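Local coordinates for Baccell_00875 (Bacteroides cellulosilyticus DSM 14838, PDB 5NO8), which probably cleaves, as a polysaccharide lyase, the L-rhamnose caps from the glucuronic acid of complex arabinogalactan proteins, at residues N211-R215 and H594-W599; N383-R389 and H598-E604; Y540-I544 and W614-T618. All blocks are in the same frame, centred on the assembly; numbering follows the deposited sequence.

Contact 1. Residues N211-R215 and H594-W599; sequences NSQTR and HWDGHW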
# COMPACT_ATOMS: atom_id res chain seq x y z
N ASN A 211 0.44 -16.94 -4.15
CA ASN A 211 0.60 -15.79 -5.08
C ASN A 211 0.16 -14.48 -4.40
O ASN A 211 0.68 -14.17 -3.34
CB ASN A 211 -0.05 -16.08 -6.47
CG ASN A 211 -1.53 -16.45 -6.39
OD1 ASN A 211 -1.88 -17.63 -6.16
ND2 ASN A 211 -2.40 -15.46 -6.63
N SER A 212 -0.81 -13.74 -4.97
CA SER A 212 -1.28 -12.47 -4.42
C SER A 212 -2.17 -12.54 -3.19
O SER A 212 -2.50 -11.50 -2.61
CB SER A 212 -2.04 -11.71 -5.53
OG SER A 212 -1.31 -11.75 -6.77
N GLN A 213 -2.58 -13.75 -2.78
CA GLN A 213 -3.68 -13.92 -1.84
C GLN A 213 -3.26 -13.96 -0.37
O GLN A 213 -4.08 -14.20 0.51
CB GLN A 213 -4.46 -15.21 -2.15
CG GLN A 213 -4.75 -15.50 -3.61
CD GLN A 213 -5.50 -14.37 -4.30
OE1 GLN A 213 -6.20 -13.58 -3.66
NE2 GLN A 213 -5.38 -14.32 -5.62
N THR A 214 -1.97 -13.71 -0.11
CA THR A 214 -1.48 -13.66 1.24
C THR A 214 -0.37 -12.65 1.34
O THR A 214 0.41 -12.54 0.43
CB THR A 214 -0.93 -15.01 1.69
OG1 THR A 214 -0.45 -14.88 3.03
CG2 THR A 214 0.21 -15.53 0.80
N ARG A 215 -0.30 -11.97 2.48
CA ARG A 215 0.78 -11.04 2.72
C ARG A 215 2.05 -11.78 3.10
O ARG A 215 3.14 -11.21 3.08
CB ARG A 215 0.39 -10.04 3.78
CG ARG A 215 1.28 -8.82 3.81
CD ARG A 215 0.61 -7.69 4.49
NE ARG A 215 1.50 -6.56 4.65
CZ ARG A 215 1.26 -5.55 5.47
NH1 ARG A 215 0.13 -5.52 6.21
NH2 ARG A 215 2.15 -4.57 5.56
N HIS A 594 0.49 -5.64 -2.03
CA HIS A 594 1.68 -6.48 -1.82
C HIS A 594 1.95 -7.54 -2.88
O HIS A 594 2.64 -8.53 -2.63
CB HIS A 594 1.66 -7.09 -0.41
CG HIS A 594 0.46 -7.95 -0.12
ND1 HIS A 594 0.21 -9.14 -0.78
CD2 HIS A 594 -0.55 -7.78 0.76
CE1 HIS A 594 -0.90 -9.66 -0.31
NE2 HIS A 594 -1.37 -8.88 0.65
N TRP A 595 1.51 -7.29 -4.11
CA TRP A 595 1.73 -8.25 -5.21
C TRP A 595 2.17 -7.66 -6.56
O TRP A 595 2.64 -8.41 -7.42
CB TRP A 595 0.45 -9.08 -5.39
CG TRP A 595 -0.72 -8.23 -5.63
CD1 TRP A 595 -1.17 -7.76 -6.83
CD2 TRP A 595 -1.58 -7.70 -4.63
NE1 TRP A 595 -2.28 -6.97 -6.62
CE2 TRP A 595 -2.53 -6.90 -5.28
CE3 TRP A 595 -1.64 -7.83 -3.25
CZ2 TRP A 595 -3.52 -6.23 -4.59
CZ3 TRP A 595 -2.61 -7.15 -2.56
CH2 TRP A 595 -3.54 -6.36 -3.23
N ASP A 596 2.06 -6.35 -6.76
CA ASP A 596 2.26 -5.81 -8.10
C ASP A 596 3.70 -5.81 -8.56
O ASP A 596 3.95 -5.79 -9.77
CB ASP A 596 1.64 -4.41 -8.23
CG ASP A 596 0.14 -4.46 -8.20
OD1 ASP A 596 -0.41 -5.03 -9.17
OD2 ASP A 596 -0.49 -4.00 -7.20
N GLY A 597 4.66 -5.83 -7.63
CA GLY A 597 6.06 -6.00 -7.99
C GLY A 597 6.33 -7.28 -8.75
O GLY A 597 7.23 -7.33 -9.59
N HIS A 598 5.56 -8.32 -8.45
CA HIS A 598 5.71 -9.59 -9.13
C HIS A 598 5.18 -9.52 -10.57
O HIS A 598 5.88 -9.85 -11.53
CB HIS A 598 4.99 -10.74 -8.41
CG HIS A 598 5.19 -12.05 -9.10
ND1 HIS A 598 6.37 -12.76 -9.03
CD2 HIS A 598 4.38 -12.75 -9.95
CE1 HIS A 598 6.28 -13.85 -9.78
NE2 HIS A 598 5.08 -13.86 -10.35
N TRP A 599 3.94 -9.09 -10.70
CA TRP A 599 3.21 -9.15 -11.98
C TRP A 599 3.66 -8.07 -12.97
O TRP A 599 3.59 -8.27 -14.17
CB TRP A 599 1.71 -9.03 -11.76
CG TRP A 599 1.17 -10.06 -10.83
CD1 TRP A 599 0.72 -9.86 -9.55
CD2 TRP A 599 1.04 -11.46 -11.09
NE1 TRP A 599 0.34 -11.06 -8.99
CE2 TRP A 599 0.51 -12.06 -9.92
CE3 TRP A 599 1.32 -12.28 -12.21
CZ2 TRP A 599 0.25 -13.44 -9.82
CZ3 TRP A 599 1.07 -13.66 -12.11
CH2 TRP A 599 0.54 -14.22 -10.92

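Contact 2. Residues N383-R389 and H598-E604; sequences NCNPVDR and HWFGKRE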
# COMPACT_ATOMS: atom_id res chain seq x y z
N ASN A 383 9.68 -13.75 -19.10
CA ASN A 383 9.35 -13.16 -17.80
C ASN A 383 8.17 -13.91 -17.16
O ASN A 383 7.59 -14.81 -17.77
CB ASN A 383 9.10 -11.63 -17.93
CG ASN A 383 7.95 -11.28 -18.87
OD1 ASN A 383 6.77 -11.52 -18.55
ND2 ASN A 383 8.27 -10.66 -20.01
N CYS A 384 7.81 -13.54 -15.93
CA CYS A 384 6.80 -14.28 -15.16
C CYS A 384 5.35 -14.13 -15.66
O CYS A 384 4.51 -14.97 -15.33
CB CYS A 384 6.86 -13.90 -13.68
SG CYS A 384 6.22 -12.24 -13.34
N ASN A 385 5.04 -13.06 -16.42
CA ASN A 385 3.68 -12.86 -16.99
C ASN A 385 3.67 -11.80 -18.13
O ASN A 385 3.39 -10.61 -17.88
CB ASN A 385 2.66 -12.49 -15.88
CG ASN A 385 1.23 -12.90 -16.22
OD1 ASN A 385 0.98 -14.02 -16.68
ND2 ASN A 385 0.28 -12.00 -15.99
N PRO A 386 3.98 -12.23 -19.38
CA PRO A 386 4.07 -11.32 -20.53
C PRO A 386 2.92 -10.32 -20.68
O PRO A 386 3.16 -9.16 -21.01
CB PRO A 386 4.08 -12.28 -21.72
CG PRO A 386 4.77 -13.49 -21.20
CD PRO A 386 4.35 -13.61 -19.76
N VAL A 387 1.68 -10.77 -20.42
CA VAL A 387 0.50 -9.93 -20.66
C VAL A 387 0.53 -8.64 -19.81
O VAL A 387 0.01 -7.60 -20.22
CB VAL A 387 -0.82 -10.73 -20.48
CG1 VAL A 387 -1.07 -11.08 -19.02
CG2 VAL A 387 -2.01 -9.98 -21.07
N ASP A 388 1.16 -8.70 -18.64
CA ASP A 388 1.26 -7.53 -17.77
C ASP A 388 2.41 -6.57 -18.12
O ASP A 388 2.59 -5.55 -17.44
CB ASP A 388 1.31 -7.95 -16.30
CG ASP A 388 -0.04 -8.49 -15.79
OD1 ASP A 388 -1.10 -7.90 -16.09
OD2 ASP A 388 -0.02 -9.54 -15.09
N ARG A 389 3.15 -6.86 -19.19
CA ARG A 389 4.20 -5.98 -19.69
C ARG A 389 3.95 -5.65 -21.17
O ARG A 389 4.88 -5.29 -21.91
CB ARG A 389 5.57 -6.63 -19.50
CG ARG A 389 5.91 -6.89 -18.03
CD ARG A 389 6.91 -8.03 -17.83
NE ARG A 389 7.22 -8.17 -16.40
CZ ARG A 389 6.44 -8.77 -15.50
NH1 ARG A 389 5.28 -9.35 -15.86
NH2 ARG A 389 6.82 -8.80 -14.21
N HIS A 598 5.56 -8.32 -8.45
CA HIS A 598 5.71 -9.59 -9.13
C HIS A 598 5.18 -9.52 -10.57
O HIS A 598 5.88 -9.85 -11.53
CB HIS A 598 4.99 -10.74 -8.41
CG HIS A 598 5.19 -12.05 -9.10
ND1 HIS A 598 6.37 -12.76 -9.03
CD2 HIS A 598 4.38 -12.75 -9.95
CE1 HIS A 598 6.28 -13.85 -9.78
NE2 HIS A 598 5.08 -13.86 -10.35
N TRP A 599 3.94 -9.09 -10.70
CA TRP A 599 3.21 -9.15 -11.98
C TRP A 599 3.66 -8.07 -12.97
O TRP A 599 3.59 -8.27 -14.17
CB TRP A 599 1.71 -9.03 -11.76
CG TRP A 599 1.17 -10.06 -10.83
CD1 TRP A 599 0.72 -9.86 -9.55
CD2 TRP A 599 1.04 -11.46 -11.09
NE1 TRP A 599 0.34 -11.06 -8.99
CE2 TRP A 599 0.51 -12.06 -9.92
CE3 TRP A 599 1.32 -12.28 -12.21
CZ2 TRP A 599 0.25 -13.44 -9.82
CZ3 TRP A 599 1.07 -13.66 -12.11
CH2 TRP A 599 0.54 -14.22 -10.92
N PHE A 600 4.11 -6.92 -12.45
CA PHE A 600 4.43 -5.75 -13.29
C PHE A 600 5.90 -5.33 -13.33
O PHE A 600 6.32 -4.67 -14.27
CB PHE A 600 3.55 -4.58 -12.85
CG PHE A 600 2.09 -4.83 -13.11
CD1 PHE A 600 1.31 -5.49 -12.17
CD2 PHE A 600 1.51 -4.46 -14.32
CE1 PHE A 600 -0.03 -5.74 -12.42
CE2 PHE A 600 0.18 -4.71 -14.56
CZ PHE A 600 -0.59 -5.37 -13.62
N GLY A 601 6.69 -5.73 -12.33
CA GLY A 601 8.05 -5.21 -12.19
C GLY A 601 9.09 -6.05 -12.88
O GLY A 601 8.87 -7.25 -13.16
N LYS A 602 10.24 -5.44 -13.13
CA LYS A 602 11.41 -6.16 -13.61
C LYS A 602 11.92 -7.21 -12.61
O LYS A 602 12.36 -8.29 -13.02
CB LYS A 602 12.57 -5.20 -13.88
CG LYS A 602 13.70 -5.88 -14.66
CD LYS A 602 14.74 -4.87 -15.10
CE LYS A 602 15.74 -5.47 -16.07
NZ LYS A 602 16.91 -4.56 -16.21
N ARG A 603 11.91 -6.88 -11.32
CA ARG A 603 12.49 -7.76 -10.29
C ARG A 603 11.56 -8.89 -9.86
O ARG A 603 11.99 -9.80 -9.12
CB ARG A 603 12.89 -6.94 -9.08
CG ARG A 603 13.97 -5.91 -9.34
CD ARG A 603 15.32 -6.49 -9.70
NE ARG A 603 16.26 -5.37 -9.93
CZ ARG A 603 16.81 -4.62 -8.97
NH1 ARG A 603 16.60 -4.85 -7.67
NH2 ARG A 603 17.62 -3.62 -9.33
N GLU A 604 10.28 -8.80 -10.27
CA GLU A 604 9.27 -9.85 -10.08
C GLU A 604 9.12 -10.28 -8.61
O GLU A 604 8.91 -11.45 -8.30
CB GLU A 604 9.58 -11.05 -10.99
CG GLU A 604 9.62 -10.65 -12.47
CD GLU A 604 9.85 -11.83 -13.41
OE1 GLU A 604 10.10 -12.95 -12.93
OE2 GLU A 604 9.76 -11.61 -14.64

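Contact 3. Residues Y540-I544 and W614-T618; sequences YEQSI and WSTIT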
# COMPACT_ATOMS: atom_id res chain seq x y z
N TYR A 540 -9.72 -10.59 -2.42
CA TYR A 540 -10.27 -9.44 -1.76
C TYR A 540 -9.13 -8.46 -1.71
O TYR A 540 -8.03 -8.86 -1.38
CB TYR A 540 -10.70 -9.82 -0.34
CG TYR A 540 -11.18 -8.67 0.49
CD1 TYR A 540 -12.47 -8.16 0.34
CD2 TYR A 540 -10.33 -8.06 1.43
CE1 TYR A 540 -12.91 -7.08 1.08
CE2 TYR A 540 -10.77 -6.98 2.20
CZ TYR A 540 -12.06 -6.49 2.01
OH TYR A 540 -12.50 -5.43 2.76
N GLU A 541 -9.38 -7.20 -2.01
CA GLU A 541 -8.30 -6.19 -1.99
C GLU A 541 -8.83 -4.78 -2.16
O GLU A 541 -9.99 -4.56 -2.53
CB GLU A 541 -7.29 -6.47 -3.10
CG GLU A 541 -7.91 -6.53 -4.50
CD GLU A 541 -7.02 -5.91 -5.56
OE1 GLU A 541 -6.51 -4.78 -5.31
OE2 GLU A 541 -6.84 -6.51 -6.65
N GLN A 542 -7.93 -3.83 -1.94
CA GLN A 542 -8.29 -2.44 -2.05
C GLN A 542 -8.76 -2.01 -3.44
O GLN A 542 -9.61 -1.11 -3.53
CB GLN A 542 -7.13 -1.56 -1.56
CG GLN A 542 -7.33 -0.05 -1.75
CD GLN A 542 -6.69 0.46 -3.01
OE1 GLN A 542 -6.05 -0.27 -3.74
NE2 GLN A 542 -6.84 1.76 -3.25
N SER A 543 -8.24 -2.61 -4.50
CA SER A 543 -8.71 -2.24 -5.84
C SER A 543 -9.93 -3.05 -6.33
O SER A 543 -10.23 -3.03 -7.52
CB SER A 543 -7.57 -2.20 -6.87
OG SER A 543 -7.11 -3.49 -7.24
N ILE A 544 -10.60 -3.76 -5.42
CA ILE A 544 -12.03 -4.13 -5.57
C ILE A 544 -12.92 -3.18 -4.78
O ILE A 544 -13.88 -2.63 -5.30
CB ILE A 544 -12.27 -5.59 -5.10
CG1 ILE A 544 -11.48 -6.54 -6.00
CG2 ILE A 544 -13.77 -5.91 -5.07
CD1 ILE A 544 -11.35 -7.94 -5.43
N TRP A 614 -2.19 2.14 -7.40
CA TRP A 614 -3.65 2.01 -7.17
C TRP A 614 -4.11 2.48 -5.79
O TRP A 614 -5.30 2.71 -5.58
CB TRP A 614 -4.18 0.62 -7.47
CG TRP A 614 -4.28 0.20 -8.89
CD1 TRP A 614 -3.94 -1.00 -9.36
CD2 TRP A 614 -4.80 0.93 -10.03
NE1 TRP A 614 -4.17 -1.09 -10.70
CE2 TRP A 614 -4.71 0.09 -11.14
CE3 TRP A 614 -5.29 2.23 -10.23
CZ2 TRP A 614 -5.09 0.48 -12.43
CZ3 TRP A 614 -5.66 2.62 -11.50
CH2 TRP A 614 -5.58 1.76 -12.57
N SER A 615 -3.19 2.70 -4.85
CA SER A 615 -3.54 3.40 -3.62
C SER A 615 -4.23 4.74 -3.89
O SER A 615 -4.97 5.23 -3.06
CB SER A 615 -2.32 3.66 -2.72
OG SER A 615 -1.36 4.55 -3.32
N THR A 616 -3.95 5.34 -5.05
CA THR A 616 -4.58 6.63 -5.38
C THR A 616 -6.06 6.52 -5.68
O THR A 616 -6.75 7.52 -5.63
CB THR A 616 -3.88 7.37 -6.54
OG1 THR A 616 -3.95 6.63 -7.75
CG2 THR A 616 -2.39 7.61 -6.20
N ILE A 617 -6.58 5.31 -5.92
CA ILE A 617 -8.03 5.19 -6.11
C ILE A 617 -8.73 5.61 -4.82
O ILE A 617 -9.78 6.24 -4.86
CB ILE A 617 -8.47 3.74 -6.45
CG1 ILE A 617 -7.77 3.20 -7.68
CG2 ILE A 617 -9.98 3.73 -6.72
CD1 ILE A 617 -7.89 1.69 -7.78
N THR A 618 -8.14 5.28 -3.66
CA THR A 618 -8.69 5.73 -2.39
C THR A 618 -8.70 7.27 -2.30
O THR A 618 -9.66 7.84 -1.81
CB THR A 618 -7.92 5.11 -1.22
OG1 THR A 618 -8.10 3.69 -1.30
CG2 THR A 618 -8.43 5.59 0.12

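Contact 1. Residues N211-R215 and H594-W599
His594 lays one face of its imidazole under the backbone of Arg215: Arg215 CA sits 3.8 Å from the ring centroid, 15° off the normal, a CH-pi contact, while Arg215 CG comes within 3.7 Å of His594 CD2. The same ring approaches two carbonyls, with His594 CE1 3.2 Å from Thr214 O and 3.4 Å from Ser212 O. Within 211-215, Ser212 is the residue most covered by 594-599. Its OG accepts a hydrogen bond from Trp599 NE1 (2.9 Å, 154°) and also lies 3.5 Å from Trp595 CB, so the hydroxyl is bonded to Trp599 in the helix and packs on Trp595, the N-cap residue. Trp595 NE1 and Asp596 OD1 both bind a glycerol, probably from the crystallisation liquor, which may mark a pocket beside this turn. Arg215 points its guanidinium on to Asp150, Asp608 and Thr165 O. The contact thus sets the loop between strands 199-203 and 217-221 of the beta-rich N-terminal half against the start of helix 596-600 in the helical half.

Contact 2. Residues N383-R389 and H598-E604
Loop 383-389, between strand 375-376 and helix 396-409, lies against helix 596-600 and the loop after it, and Arg389 does most of the polar work. Its NH2 donates to two backbone carbonyls, Gly601 O in the loop at 2.8 Å (162°) and His598 O in the helix at 3.0 Å (150°), both near the guanidinium plane. Arg389 NH1 lies 2.6 Å from Trp599 O and makes a weak bond back to Asn385 O (3.0 Å). Glu604 is no salt-bridge partner: Glu604 OE2 is 4.1 Å from Arg389 NH2, over a guanidinium face, close enough for its charge to be felt. That carboxylate oxygen instead accepts from the backbone, Cys384 N to Glu604 OE2, 3.0 Å at 156°. Glu604 O accepts from His598 ND1 at 2.9 Å, which fixes the imidazole so that Cys384 SG rests over its face, 3.9 Å from the centroid.

Within 383-389, Asp388 OD2 accepts from Asn385 ND2 (2.6 Å) and OD1 pairs with Arg445, while Asp388 CB covers a face of the Phe600 ring, 4.1 Å from its centroid. Asn385 CB meets the Trp599 ring at its edge, with CE3 3.9 Å away; the indole NE1 of Trp599 is spent on Ser212. Asn678 ND2 bonds to both Asp388 O and Phe600 O, bridging the segments from outside. With an arginine donating to two backbone carbonyls and a glutamate taking a loop amide, the join rests on side chain-to-backbone bonds rather than on a direct ion pair.

Contact 3. Residues Y540-I544 and W614-T618
This is a buried, polar contact between the first turns of two helices, 542-559 and 615-629, deep in the helical half of the chain, and a single amide carries it. Gln542 NE2 donates both its hydrogens across the gap, to Trp614 O (3.0 Å, 168°) and to Thr618 OG1 (3.0 Å, 169°). Trp614 O is also the acceptor for Ile617 N at 2.9 Å, so the amide joins the opening turn of the second helix at a carbonyl already in use. Gln542 OE1 turns to Arg593. One residue earlier, Glu541 is the N-cap of helix 542-559: its OE1 accepts from Ser543 N at 2.9 Å, a side-chain capping bond at the helix N terminus, and is only 2.4 Å from Ser543 OG, a very short hydrogen bond. Arg593 NH1 forms a salt bridge with that same Glu541 oxygen, and a glycerol, probably from the crystallisation liquor, hydrogen-bonds to Glu541 OE2 and Ser543 OG, so the capped end may border a pocket. Apolar packing fills in beside the amide, with Ser543 CB 4.0 Å from Ile617 CD1 and 4.5 Å from Trp614 CB. Further along, Ile617 and Thr618 continue against Ala546.

From the N terminus, the chain first supplies 211-215, in the beta-rich half, then 383-389, in the loop before helix 396-409, and then 540-544. All three wait for partners in the late sequence: 594-599 closes contact 1 across 378 residues, 598-604 closes contact 2 across 208, and 614-618 closes contact 3 across 69. Because the partners come in the same order, every pair of loops crosses and none nests. The segments of contacts 1 and 2 overlap at His598 and Trp599 in helix 596-600, and Trp599 takes part in both, which ties the beta half to the 383-389 loop. Contact 3 meets contact 1 where Glu541 OE1 lies 3.4 Å from Trp595 CZ2; contacts 2 and 3 do not touch.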